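Local coordinates for uncharacterized protein DUF1185 (PDB 3BYQ) that is of unknown function but adopts a variant of the Bacillus chorismate mutase fold and probably acts in amino-acid metabolism, at the interface of chains A and B. Sequence-based numbering; all coordinates share one arbitrary frame. Chains: chain A/B, Uncharacterized protein DUF1185.

The interface of chains A and B. Residues chain A 14-18; chain B 7-11.
Two copies of strand 7-17, one from each chain, run antiparallel edge to edge, so that a beta-sheet continues across the subunit boundary. A:Thr16 and B:Arg10 face each other as a pair joined by two reciprocal backbone hydrogen bonds, A:Thr16 N to B:Arg10 O and B:Arg10 N to A:Thr16 O, both 2.9 Å. Just past the strand end, A:Tyr18 N donates to B:Arg8 O at 2.9 Å, all three bonds lying in the plane of the accepting carbonyl.

On one side of the sheet, B:Lys9 and A:Glu15 meet at a slant. CG of the lysine is wedged between its backbone N and C (chi1 66°), and a kink further along (chi3 -68°) brings NZ to the carboxylate, while the glutamate starts with CG anti to its backbone N. Their tips form a salt bridge, B:Lys9 NZ to A:Glu15 OE2 at 2.9 Å, with the amine well above the carboxylate plane, 74° out of it. Water 1 links the same amine to A:Thr17 OG1; the threonine hydroxyl, which can give or accept a hydrogen bond, suits a shared water. Methyl CG2 of B:Thr11, 3.9 Å from A:Glu15 CG, packs alongside the glutamate's aliphatic stem.

On the other side, the A:Tyr18 ring lies alongside B:Ile7, whose branched CG2 is 3.9 Å from CE2. B:Arg10 slants across the tyrosine, its guanidinium nearly parallel to the ring, but CD meets the ring edge in plane, 3.8 Å from CE2. The arginine methylenes thus touch ring carbons, while the tyrosine hydroxyl at the ring tip reaches water 2, a looser link to NH1. Repeated by two-fold symmetry, the patch joins two subunits within the deposited hexamer and probably stabilises a dimeric unit.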
# COMPACT_ATOMS: atom_id res chain seq x y z
N VAL A 14 1.58 17.92 12.54
CA VAL A 14 2.32 18.01 13.81
C VAL A 14 2.08 16.71 14.55
O VAL A 14 0.92 16.38 14.84
CB VAL A 14 1.95 19.23 14.70
CG1 VAL A 14 2.74 19.22 16.00
CG2 VAL A 14 2.16 20.59 13.94
N GLU A 15 3.16 15.98 14.80
CA GLU A 15 3.10 14.68 15.48
C GLU A 15 3.73 14.82 16.84
O GLU A 15 4.92 15.17 16.95
CB GLU A 15 3.84 13.64 14.67
CG GLU A 15 3.83 12.26 15.26
CD GLU A 15 4.88 11.39 14.61
OE1 GLU A 15 6.10 11.62 14.82
OE2 GLU A 15 4.47 10.45 13.91
N THR A 16 2.92 14.61 17.87
CA THR A 16 3.37 14.69 19.27
C THR A 16 3.47 13.28 19.81
O THR A 16 2.50 12.57 19.85
CB THR A 16 2.37 15.51 20.13
OG1 THR A 16 2.18 16.79 19.51
CG2 THR A 16 2.82 15.65 21.57
N THR A 17 4.67 12.90 20.24
CA THR A 17 4.94 11.58 20.83
C THR A 17 5.21 11.74 22.32
O THR A 17 6.16 12.43 22.73
CB THR A 17 6.14 10.90 20.15
OG1 THR A 17 5.90 10.82 18.75
CG2 THR A 17 6.35 9.50 20.66
N TYR A 18 4.39 11.08 23.12
CA TYR A 18 4.50 11.11 24.58
C TYR A 18 5.41 10.03 25.11
O TYR A 18 6.11 10.23 26.10
CB TYR A 18 3.14 10.99 25.24
CG TYR A 18 2.24 12.12 24.89
CD1 TYR A 18 2.34 13.34 25.56
CD2 TYR A 18 1.32 12.01 23.86
CE1 TYR A 18 1.55 14.40 25.23
CE2 TYR A 18 0.50 13.08 23.53
CZ TYR A 18 0.63 14.27 24.22
OH TYR A 18 -0.18 15.35 23.92
N ILE B 7 -2.54 7.74 26.18
CA ILE B 7 -2.14 8.24 24.84
C ILE B 7 -0.64 8.07 24.56
O ILE B 7 0.22 8.56 25.31
CB ILE B 7 -2.51 9.75 24.69
CG1 ILE B 7 -3.99 9.99 24.99
CG2 ILE B 7 -2.15 10.29 23.27
CD1 ILE B 7 -4.35 11.46 25.08
N ARG B 8 -0.32 7.42 23.45
CA ARG B 8 1.05 7.23 23.01
C ARG B 8 1.50 8.42 22.17
O ARG B 8 2.57 8.98 22.35
CB ARG B 8 1.19 5.93 22.21
CG ARG B 8 2.62 5.75 21.75
CD ARG B 8 2.94 4.36 21.24
NE ARG B 8 2.19 3.94 20.07
CZ ARG B 8 2.58 4.10 18.81
NH1 ARG B 8 3.68 4.75 18.53
NH2 ARG B 8 1.82 3.65 17.83
N LYS B 9 0.66 8.76 21.21
CA LYS B 9 0.94 9.86 20.29
C LYS B 9 -0.30 10.44 19.71
O LYS B 9 -1.37 9.83 19.77
CB LYS B 9 1.91 9.43 19.18
CG LYS B 9 1.38 8.42 18.26
CD LYS B 9 2.48 7.85 17.37
CE LYS B 9 3.04 8.82 16.38
NZ LYS B 9 4.22 8.17 15.66
N ARG B 10 -0.14 11.63 19.17
CA ARG B 10 -1.23 12.38 18.56
C ARG B 10 -0.73 13.03 17.28
O ARG B 10 0.46 13.27 17.12
CB ARG B 10 -1.68 13.49 19.52
CG ARG B 10 -2.46 13.02 20.74
CD ARG B 10 -2.65 14.14 21.71
NE ARG B 10 -3.55 15.18 21.20
CZ ARG B 10 -3.85 16.31 21.82
NH1 ARG B 10 -3.41 16.54 23.04
NH2 ARG B 10 -4.63 17.19 21.21
N THR B 11 -1.64 13.22 16.34
CA THR B 11 -1.32 13.99 15.16
C THR B 11 -2.41 14.99 14.89
O THR B 11 -3.59 14.76 15.18
CB THR B 11 -1.06 13.15 13.89
OG1 THR B 11 -2.28 12.49 13.49
CG2 THR B 11 0.07 12.14 14.15
O HOH W 1 5.83 8.23 17.70
O HOH W 2 -2.67 14.78 25.70